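Local coordinates for protein irisin (Homo sapiens, PDB 4LSD) that acts as a secreted hormone, probably mediating benefits of exercise such as browning of white fat; this part is its dimer-forming fibronectin type III domain, at residues 63-67 / 68-72. Numbering follows the deposited sequence.
Sequences DLEED and TEYIV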
ATOM      1  N   ASP A  63      -9.057   1.233   5.241  1.00 43.29           N
ATOM      2  CA  ASP A  63      -9.958   0.104   5.120  1.00 50.15           C
ATOM      3  C   ASP A  63      -9.648  -1.016   6.103  1.00 50.20           C
ATOM      4  O   ASP A  63      -9.683  -2.195   5.744  1.00 44.20           O
ATOM      5  CB  ASP A  63      -9.890  -0.410   3.685  1.00 56.43           C
ATOM      6  CG  ASP A  63     -11.099  -1.244   3.294  1.00 66.54           C
ATOM      7  OD1 ASP A  63     -12.229  -0.909   3.718  1.00 64.10           O
ATOM      8  OD2 ASP A  63     -10.916  -2.229   2.535  1.00 71.53           O
ATOM      9  N   LEU A  64      -9.348  -0.648   7.342  1.00 50.52           N
ATOM     10  CA  LEU A  64      -9.063  -1.643   8.357  1.00 51.34           C
ATOM     11  C   LEU A  64     -10.382  -2.130   8.912  1.00 53.64           C
ATOM     12  O   LEU A  64     -11.412  -1.465   8.773  1.00 52.24           O
ATOM     13  CB  LEU A  64      -8.227  -1.048   9.486  1.00 49.32           C
ATOM     14  CG  LEU A  64      -6.804  -0.633   9.125  1.00 49.99           C
ATOM     15  CD1 LEU A  64      -6.066  -0.251  10.397  1.00 46.33           C
ATOM     16  CD2 LEU A  64      -6.087  -1.791   8.422  1.00 45.72           C
ATOM     17  N   GLU A  65     -10.337  -3.292   9.546  1.00 57.56           N
ATOM     18  CA  GLU A  65     -11.509  -3.908  10.157  1.00 59.41           C
ATOM     19  C   GLU A  65     -11.757  -3.276  11.516  1.00 58.53           C
ATOM     20  O   GLU A  65     -10.810  -3.000  12.248  1.00 55.31           O
ATOM     21  CB  GLU A  65     -11.253  -5.395  10.350  1.00 61.82           C
ATOM     22  CG  GLU A  65     -11.815  -6.272   9.279  1.00 68.63           C
ATOM     23  CD  GLU A  65     -13.210  -6.712   9.613  1.00 74.02           C
ATOM     24  OE1 GLU A  65     -13.814  -7.439   8.796  1.00 80.09           O
ATOM     25  OE2 GLU A  65     -13.698  -6.331  10.702  1.00 72.85           O
ATOM     26  N   GLU A  66     -13.023  -3.062  11.861  1.00 59.58           N
ATOM     27  CA  GLU A  66     -13.364  -2.474  13.156  1.00 61.62           C
ATOM     28  C   GLU A  66     -13.149  -3.503  14.264  1.00 61.76           C
ATOM     29  O   GLU A  66     -13.208  -4.710  14.015  1.00 61.01           O
ATOM     30  CB  GLU A  66     -14.830  -2.053  13.174  1.00 63.69           C
ATOM     31  CG  GLU A  66     -15.774  -3.229  12.944  1.00 72.36           C
ATOM     32  CD  GLU A  66     -17.024  -3.166  13.799  1.00 77.67           C
ATOM     33  OE1 GLU A  66     -17.810  -2.208  13.652  1.00 79.54           O
ATOM     34  OE2 GLU A  66     -17.223  -4.080  14.624  1.00 81.40           O
ATOM     35  N   ASP A  67     -12.912  -3.019  15.483  1.00 63.95           N
ATOM     36  CA  ASP A  67     -12.732  -3.889  16.644  1.00 64.11           C
ATOM     37  C   ASP A  67     -11.876  -5.100  16.304  1.00 61.71           C
ATOM     38  O   ASP A  67     -12.226  -6.238  16.627  1.00 57.95           O
ATOM     39  CB  ASP A  67     -14.109  -4.339  17.124  1.00 68.08           C
ATOM     40  CG  ASP A  67     -14.049  -5.167  18.385  1.00 75.18           C
ATOM     41  OD1 ASP A  67     -13.396  -4.717  19.350  1.00 68.26           O
ATOM     42  OD2 ASP A  67     -14.675  -6.254  18.417  1.00 76.57           O
ATOM     43  N   THR A  68     -10.743  -4.832  15.664  1.00 58.68           N
ATOM     44  CA  THR A  68      -9.835  -5.878  15.221  1.00 55.73           C
ATOM     45  C   THR A  68      -8.370  -5.574  15.529  1.00 55.14           C
ATOM     46  O   THR A  68      -7.938  -4.424  15.454  1.00 56.13           O
ATOM     47  CB  THR A  68      -9.990  -6.060  13.708  1.00 53.46           C
ATOM     48  OG1 THR A  68     -11.361  -6.358  13.418  1.00 52.63           O
ATOM     49  CG2 THR A  68      -9.092  -7.163  13.190  1.00 52.86           C
ATOM     50  N   GLU A  69      -7.614  -6.624  15.847  1.00 51.36           N
ATOM     51  CA  GLU A  69      -6.191  -6.521  16.161  1.00 52.17           C
ATOM     52  C   GLU A  69      -5.298  -6.741  14.937  1.00 51.14           C
ATOM     53  O   GLU A  69      -5.511  -7.666  14.154  1.00 51.31           O
ATOM     54  CB  GLU A  69      -5.834  -7.535  17.244  1.00 56.37           C
ATOM     55  CG  GLU A  69      -6.499  -7.259  18.580  1.00 65.33           C
ATOM     56  CD  GLU A  69      -6.163  -8.307  19.626  1.00 76.46           C
ATOM     57  OE1 GLU A  69      -6.632  -9.463  19.499  1.00 78.22           O
ATOM     58  OE2 GLU A  69      -5.419  -7.973  20.574  1.00 81.24           O
ATOM     59  N   TYR A  70      -4.286  -5.892  14.793  1.00 50.03           N
ATOM     60  CA  TYR A  70      -3.367  -5.967  13.664  1.00 45.82           C
ATOM     61  C   TYR A  70      -1.916  -6.029  14.087  1.00 44.99           C
ATOM     62  O   TYR A  70      -1.557  -5.653  15.198  1.00 47.95           O
ATOM     63  CB  TYR A  70      -3.544  -4.748  12.769  1.00 46.03           C
ATOM     64  CG  TYR A  70      -4.800  -4.763  11.936  1.00 45.75           C
ATOM     65  CD1 TYR A  70      -4.797  -5.308  10.653  1.00 48.60           C
ATOM     66  CD2 TYR A  70      -5.991  -4.233  12.423  1.00 45.24           C
ATOM     67  CE1 TYR A  70      -5.944  -5.320   9.874  1.00 41.96           C
ATOM     68  CE2 TYR A  70      -7.148  -4.243  11.654  1.00 47.36           C
ATOM     69  CZ  TYR A  70      -7.114  -4.786  10.382  1.00 45.39           C
ATOM     70  OH  TYR A  70      -8.251  -4.786   9.618  1.00 45.26           O
ATOM     71  N   ILE A  71      -1.080  -6.504  13.178  1.00 46.19           N
ATOM     72  CA  ILE A  71       0.341  -6.589  13.422  1.00 48.63           C
ATOM     73  C   ILE A  71       0.995  -6.003  12.190  1.00 48.53           C
ATOM     74  O   ILE A  71       0.769  -6.456  11.071  1.00 46.64           O
ATOM     75  CB  ILE A  71       0.804  -8.027  13.614  1.00 49.29           C
ATOM     76  CG1 ILE A  71      -0.011  -8.682  14.726  1.00 52.95           C
ATOM     77  CG2 ILE A  71       2.284  -8.041  13.978  1.00 43.66           C
ATOM     78  CD1 ILE A  71       0.376 -10.109  14.987  1.00 54.39           C
ATOM     79  N   VAL A  72       1.800  -4.977  12.418  1.00 47.82           N
ATOM     80  CA  VAL A  72       2.480  -4.261  11.359  1.00 41.06           C
ATOM     81  C   VAL A  72       3.976  -4.306  11.582  1.00 41.28           C
ATOM     82  O   VAL A  72       4.436  -4.166  12.709  1.00 44.94           O
ATOM     83  CB  VAL A  72       2.021  -2.782  11.356  1.00 44.13           C
ATOM     84  CG1 VAL A  72       3.080  -1.880  10.730  1.00 39.61           C
ATOM     85  CG2 VAL A  72       0.701  -2.654  10.620  1.00 41.25           C
TER
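Tyr70 folds back over the loop that precedes its own strand, and its OH accepts the backbone N-H of Glu65. The bond is short, 2.6 Å from Glu65 N to Tyr70 OH, and nearly straight at 168°. Leu64 lies over one face of the ring, its CD2 4.0 Å from the Tyr70 ring centroid in a CH-pi contact displaced toward the hydroxyl end. CG of Tyr70 sits anti to the carbonyl carbon (chi1 -74°), which carries the phenol back to the loop. A phenylalanine here would probably keep the Leu64 packing but leave the Glu65 N-H without its mate.

Within the turn, Thr68 OG1 gives a second bond, 2.5 Å to Glu66 O, approaching from above the carbonyl plane. Asp67 makes the bend, with positive phi and psi, and its carboxylate forms a salt bridge with Arg95. Farther out, Thr93 OG1 hydrogen-bonds to both Glu65 O and Thr68 N, tying the loop to the chain beyond strand 89-92. Leu64 also approaches Arg47, which is required for dimerization. Here the tyrosine OH is bonded to the backbone five residues earlier, across the link between the two sheets of the sandwich: a tyrosine corner, a hallmark of fibronectin type III domains.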